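Local coordinates for protein cellulase IBT99 (Metagenomes, PDB 6WBT) that probably hydrolyses 6-phospho-alpha-glucosides as a family 4 glycosidase that uses NAD and a divalent metal, and here holds NAD, glucose 6-phosphate and manganese, at residues A[110-115]-A[267-272]. Residues are numbered along the deposited sequence; the frame is centred on the assembly and turned at random.
With G6P (6-O-phosphono-alpha-D-glucopyranose), chain F; NAD (nicotinamide-adenine-dinucleotide), chain G.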
ATOM      1  N   GLU A 110      32.134 -10.560  -9.090  1.00 57.14           N
ATOM      2  CA  GLU A 110      31.891 -11.576  -8.071  1.00 56.95           C
ATOM      3  C   GLU A 110      30.418 -11.633  -7.685  1.00 56.02           C
ATOM      4  O   GLU A 110      29.818 -12.713  -7.635  1.00 53.28           O
ATOM      5  CB  GLU A 110      32.755 -11.295  -6.841  1.00 57.71           C
ATOM      6  CG  GLU A 110      32.576 -12.293  -5.710  1.00 58.99           C
ATOM      7  CD  GLU A 110      33.040 -11.746  -4.374  1.00 60.38           C
ATOM      8  OE1 GLU A 110      32.666 -10.603  -4.038  1.00 61.13           O
ATOM      9  OE2 GLU A 110      33.781 -12.456  -3.662  1.00 61.24           O
ATOM     10  N   THR A 111      29.817 -10.476  -7.405  1.00 57.68           N
ATOM     11  CA  THR A 111      28.459 -10.416  -6.885  1.00 59.14           C
ATOM     12  C   THR A 111      27.504  -9.599  -7.743  1.00 59.99           C
ATOM     13  O   THR A 111      26.325  -9.485  -7.387  1.00 58.49           O
ATOM     14  CB  THR A 111      28.463  -9.845  -5.460  1.00 60.34           C
ATOM     15  OG1 THR A 111      28.988  -8.513  -5.479  1.00 62.56           O
ATOM     16  CG2 THR A 111      29.319 -10.703  -4.552  1.00 60.69           C
ATOM     17  N   CYS A 112      27.964  -9.029  -8.854  1.00 60.52           N
ATOM     18  CA  CYS A 112      27.127  -8.206  -9.714  1.00 60.39           C
ATOM     19  C   CYS A 112      27.110  -8.773 -11.126  1.00 61.22           C
ATOM     20  O   CYS A 112      28.127  -9.269 -11.620  1.00 62.51           O
ATOM     21  CB  CYS A 112      27.620  -6.756  -9.738  1.00 60.34           C
ATOM     22  SG  CYS A 112      27.502  -5.913  -8.146  1.00 60.99           S
ATOM     23  N   GLY A 113      25.949  -8.692 -11.771  1.00 59.88           N
ATOM     24  CA  GLY A 113      25.800  -9.204 -13.117  1.00 59.91           C
ATOM     25  C   GLY A 113      25.485 -10.689 -13.135  1.00 58.26           C
ATOM     26  O   GLY A 113      24.990 -11.269 -12.162  1.00 56.52           O
ATOM     27  N   ALA A 114      25.784 -11.311 -14.278  1.00 57.66           N
ATOM     28  CA  ALA A 114      25.549 -12.745 -14.424  1.00 55.20           C
ATOM     29  C   ALA A 114      26.463 -13.562 -13.521  1.00 52.76           C
ATOM     30  O   ALA A 114      26.078 -14.648 -13.074  1.00 52.44           O
ATOM     31  CB  ALA A 114      25.729 -13.162 -15.883  1.00 56.93           C
ATOM     32  N   GLY A 115      27.671 -13.066 -13.247  1.00 50.98           N
ATOM     33  CA  GLY A 115      28.570 -13.785 -12.363  1.00 48.97           C
ATOM     34  C   GLY A 115      28.081 -13.824 -10.930  1.00 46.97           C
ATOM     35  O   GLY A 115      28.310 -14.802 -10.218  1.00 48.38           O
ATOM     36  N   TRP A 267      27.867   0.570  -7.848  1.00 63.87           N
ATOM     37  CA  TRP A 267      27.164   1.135  -8.995  1.00 65.53           C
ATOM     38  C   TRP A 267      28.061   1.255 -10.219  1.00 65.61           C
ATOM     39  O   TRP A 267      27.565   1.570 -11.306  1.00 65.34           O
ATOM     40  CB  TRP A 267      26.585   2.506  -8.644  1.00 67.05           C
ATOM     41  CG  TRP A 267      25.373   2.432  -7.775  1.00 68.44           C
ATOM     42  CD1 TRP A 267      25.306   2.680  -6.435  1.00 68.81           C
ATOM     43  CD2 TRP A 267      24.048   2.073  -8.183  1.00 69.91           C
ATOM     44  NE1 TRP A 267      24.020   2.504  -5.985  1.00 68.79           N
ATOM     45  CE2 TRP A 267      23.228   2.130  -7.039  1.00 70.07           C
ATOM     46  CE3 TRP A 267      23.475   1.711  -9.406  1.00 70.14           C
ATOM     47  CZ2 TRP A 267      21.868   1.838  -7.082  1.00 70.28           C
ATOM     48  CZ3 TRP A 267      22.124   1.422  -9.446  1.00 70.38           C
ATOM     49  CH2 TRP A 267      21.335   1.491  -8.292  1.00 70.60           C
ATOM     50  N   GLN A 268      29.364   1.010 -10.059  1.00 66.61           N
ATOM     51  CA  GLN A 268      30.295   1.042 -11.179  1.00 68.66           C
ATOM     52  C   GLN A 268      29.923   0.029 -12.255  1.00 66.94           C
ATOM     53  O   GLN A 268      30.161   0.271 -13.444  1.00 66.04           O
ATOM     54  CB  GLN A 268      31.709   0.781 -10.659  1.00 72.29           C
ATOM     55  CG  GLN A 268      32.800   0.779 -11.703  1.00 75.10           C
ATOM     56  CD  GLN A 268      34.068   0.126 -11.192  1.00 75.96           C
ATOM     57  OE1 GLN A 268      35.168   0.427 -11.655  1.00 78.10           O
ATOM     58  NE2 GLN A 268      33.919  -0.779 -10.233  1.00 74.35           N
ATOM     59  N   TYR A 269      29.332  -1.101 -11.866  1.00 66.20           N
ATOM     60  CA  TYR A 269      29.024  -2.167 -12.809  1.00 64.54           C
ATOM     61  C   TYR A 269      27.613  -2.084 -13.376  1.00 62.39           C
ATOM     62  O   TYR A 269      27.369  -2.617 -14.465  1.00 61.89           O
ATOM     63  CB  TYR A 269      29.222  -3.532 -12.143  1.00 62.69           C
ATOM     64  CG  TYR A 269      30.527  -3.656 -11.391  1.00 62.08           C
ATOM     65  CD1 TYR A 269      30.551  -3.676 -10.003  1.00 59.62           C
ATOM     66  CD2 TYR A 269      31.737  -3.739 -12.068  1.00 62.81           C
ATOM     67  CE1 TYR A 269      31.742  -3.784  -9.310  1.00 58.43           C
ATOM     68  CE2 TYR A 269      32.933  -3.847 -11.385  1.00 61.70           C
ATOM     69  CZ  TYR A 269      32.930  -3.870 -10.006  1.00 59.58           C
ATOM     70  OH  TYR A 269      34.117  -3.977  -9.321  1.00 59.68           O
ATOM     71  N   TYR A 270      26.683  -1.440 -12.672  1.00 62.04           N
ATOM     72  CA  TYR A 270      25.315  -1.309 -13.158  1.00 62.47           C
ATOM     73  C   TYR A 270      25.134  -0.068 -14.025  1.00 61.27           C
ATOM     74  O   TYR A 270      24.582  -0.152 -15.127  1.00 61.21           O
ATOM     75  CB  TYR A 270      24.336  -1.277 -11.981  1.00 63.04           C
ATOM     76  CG  TYR A 270      24.205  -2.597 -11.257  1.00 64.09           C
ATOM     77  CD1 TYR A 270      23.328  -3.573 -11.711  1.00 65.24           C
ATOM     78  CD2 TYR A 270      24.957  -2.868 -10.122  1.00 64.13           C
ATOM     79  CE1 TYR A 270      23.204  -4.783 -11.053  1.00 65.40           C
ATOM     80  CE2 TYR A 270      24.839  -4.073  -9.459  1.00 63.64           C
ATOM     81  CZ  TYR A 270      23.962  -5.027  -9.928  1.00 64.23           C
ATOM     82  OH  TYR A 270      23.840  -6.230  -9.271  1.00 64.03           O
ATOM     83  N   LEU A 271      25.588   1.088 -13.542  1.00 61.68           N
ATOM     84  CA  LEU A 271      25.451   2.323 -14.303  1.00 62.84           C
ATOM     85  C   LEU A 271      26.476   2.441 -15.422  1.00 66.86           C
ATOM     86  O   LEU A 271      26.237   3.179 -16.384  1.00 67.83           O
ATOM     87  CB  LEU A 271      25.566   3.532 -13.372  1.00 61.51           C
ATOM     88  CG  LEU A 271      24.484   3.653 -12.298  1.00 59.85           C
ATOM     89  CD1 LEU A 271      24.729   4.871 -11.424  1.00 58.71           C
ATOM     90  CD2 LEU A 271      23.104   3.713 -12.934  1.00 58.66           C
HETATM   91  N   MSE A 272      27.603   1.745 -15.320  1.00 68.98           N
HETATM   92  CA  MSE A 272      28.637   1.821 -16.347  1.00 71.08           C
HETATM   93  C   MSE A 272      29.184   0.449 -16.751  1.00 70.95           C
HETATM   94  O   MSE A 272      30.363   0.170 -16.538  1.00 70.17           O
HETATM   95  CB  MSE A 272      29.791   2.708 -15.863  1.00 73.26           C
HETATM   96  CG  MSE A 272      29.363   4.089 -15.385  1.00 74.79           C
HETATM   97 SE   MSE A 272      30.686   4.969 -14.251  0.63 76.58          SE
HETATM   98  CE  MSE A 272      31.935   5.564 -15.624  1.00 78.90           C
TER
HETATM   99  C1  G6P F 502      34.252  -5.780  -0.308  1.00 91.49           C
HETATM  100  C2  G6P F 502      32.926  -6.293  -0.864  1.00 90.50           C
HETATM  101  C3  G6P F 502      32.985  -7.792  -1.127  1.00 89.51           C
HETATM  102  C4  G6P F 502      34.213  -8.139  -1.959  1.00 88.54           C
HETATM  103  C5  G6P F 502      35.456  -7.577  -1.279  1.00 88.09           C
HETATM  104  C6  G6P F 502      36.740  -7.923  -2.026  1.00 84.11           C
HETATM  105  O1  G6P F 502      34.473  -6.338   0.992  1.00 92.79           O
HETATM  106  O2  G6P F 502      31.877  -6.015   0.070  1.00 90.32           O
HETATM  107  O3  G6P F 502      31.801  -8.205  -1.817  1.00 89.80           O
HETATM  108  O4  G6P F 502      34.329  -9.560  -2.087  1.00 88.53           O
HETATM  109  O5  G6P F 502      35.324  -6.159  -1.172  1.00 90.46           O
HETATM  110  O6  G6P F 502      36.478  -8.807  -3.113  1.00 80.37           O
HETATM  111  P   G6P F 502      37.699  -9.571  -3.832  1.00 77.48           P
HETATM  112  O1P G6P F 502      37.348  -9.531  -5.299  1.00 77.80           O
HETATM  113  O2P G6P F 502      37.695 -10.948  -3.212  1.00 77.65           O
HETATM  114  O3P G6P F 502      38.904  -8.739  -3.463  1.00 76.76           O
HETATM  115  PA  NAD G 503      37.809 -18.753  -0.113  1.00 60.71           P
HETATM  116  O1A NAD G 503      37.408 -19.429  -1.381  1.00 60.66           O
HETATM  117  O2A NAD G 503      39.246 -18.390   0.065  1.00 60.79           O
HETATM  118  O5B NAD G 503      37.325 -19.651   1.128  1.00 59.49           O
HETATM  119  C5B NAD G 503      35.925 -20.027   1.235  1.00 58.93           C
HETATM  120  C4B NAD G 503      35.802 -21.245   2.119  1.00 58.74           C
HETATM  121  O4B NAD G 503      34.413 -21.666   2.184  1.00 58.72           O
HETATM  122  C3B NAD G 503      36.589 -22.488   1.669  1.00 58.92           C
HETATM  123  O3B NAD G 503      37.321 -23.013   2.769  1.00 58.79           O
HETATM  124  C2B NAD G 503      35.482 -23.463   1.252  1.00 59.17           C
HETATM  125  O2B NAD G 503      35.857 -24.822   1.310  1.00 58.27           O
HETATM  126  C1B NAD G 503      34.396 -23.071   2.244  1.00 59.38           C
HETATM  127  N9A NAD G 503      33.064 -23.554   1.896  1.00 60.57           N
HETATM  128  C8A NAD G 503      32.533 -23.666   0.636  1.00 61.63           C
HETATM  129  N7A NAD G 503      31.313 -24.140   0.623  1.00 62.42           N
HETATM  130  C5A NAD G 503      31.020 -24.369   1.959  1.00 61.78           C
HETATM  131  C6A NAD G 503      29.874 -24.876   2.602  1.00 61.66           C
HETATM  132  N6A NAD G 503      28.775 -25.258   1.959  1.00 62.06           N
HETATM  133  N1A NAD G 503      29.910 -24.980   3.952  1.00 61.36           N
HETATM  134  C2A NAD G 503      31.021 -24.595   4.593  1.00 61.28           C
HETATM  135  N3A NAD G 503      32.153 -24.105   4.095  1.00 61.17           N
HETATM  136  C4A NAD G 503      32.093 -24.014   2.756  1.00 61.40           C
HETATM  137  O3  NAD G 503      36.922 -17.430   0.073  1.00 63.16           O
HETATM  138  PN  NAD G 503      37.289 -15.938   0.535  1.00 64.77           P
HETATM  139  O1N NAD G 503      38.030 -16.000   1.829  1.00 65.78           O
HETATM  140  O2N NAD G 503      37.916 -15.217  -0.612  1.00 64.49           O
HETATM  141  O5D NAD G 503      35.821 -15.352   0.792  1.00 65.09           O
HETATM  142  C5D NAD G 503      34.950 -16.081   1.692  1.00 64.02           C
HETATM  143  C4D NAD G 503      33.552 -15.524   1.592  1.00 63.82           C
HETATM  144  O4D NAD G 503      33.523 -14.209   2.192  1.00 64.07           O
HETATM  145  C3D NAD G 503      33.014 -15.325   0.167  1.00 64.18           C
HETATM  146  O3D NAD G 503      31.677 -15.799   0.090  1.00 65.01           O
HETATM  147  C2D NAD G 503      33.072 -13.799   0.038  1.00 63.47           C
HETATM  148  O2D NAD G 503      32.254 -13.259  -0.988  1.00 62.16           O
HETATM  149  C1D NAD G 503      32.641 -13.391   1.441  1.00 65.22           C
HETATM  150  N1N NAD G 503      32.940 -11.962   1.736  1.00 67.80           N
HETATM  151  C2N NAD G 503      31.920 -11.050   1.785  1.00 69.46           C
HETATM  152  C3N NAD G 503      32.180  -9.710   2.032  1.00 71.34           C
HETATM  153  C7N NAD G 503      31.007  -8.769   2.129  1.00 73.81           C
HETATM  154  O7N NAD G 503      31.119  -7.619   1.712  1.00 75.16           O
HETATM  155  N7N NAD G 503      29.900  -9.222   2.701  1.00 74.43           N
HETATM  156  C4N NAD G 503      33.498  -9.297   2.197  1.00 70.34           C
HETATM  157  C5N NAD G 503      34.512 -10.231   2.180  1.00 69.07           C
HETATM  158  C6N NAD G 503      34.213 -11.556   1.952  1.00 67.87           C
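Cys112 reaches from the loop ahead of helix 114-136 to two tyrosines of the short helix 267-270. The bond from its CA to CB points toward that segment, and CB packs against the outer end of the Tyr270 ring, 3.8 Å from Tyr270 OH and about as far from CE2. One atom further on, SG stands anti to the carbonyl carbon (chi1 -65°), a turn that brings it to 3.5 Å from Tyr270 CE2. SG also comes to 4.2 Å from Tyr269 CD1, and so sits by both rings. To each it is oblique, 66° off the normal of the Tyr270 ring and 63° off that of Tyr269. These are sulfur-aromatic and apolar contacts, all buried. Gly113, the N-cap of the helix, has backbone angles that would press a CB against the carbonyl O of Cys112. Outside the two segments, Tyr202 meets the Tyr270 ring edge-to-face.

At the other end of the loop Glu110 extends into the ligand pocket, and its carboxylate is shared between the ligands. OE1 accepts a bond from O4 of the glucose 6-phosphate at 2.8 Å, while OE2 takes one from O2D of NAD at 3.2 Å and forms a salt bridge with Arg87. Replacing Glu110 by an alanine removes the carboxylate, which would probably leave O4 and O2D without this shared acceptor and Arg87 without its mate. The arrangement is consistent with a family 4 glycosidase pocket, where a loop of the Rossmann-type NAD-binding part carries a ligand-binding glutamate and packs against the C-terminal part.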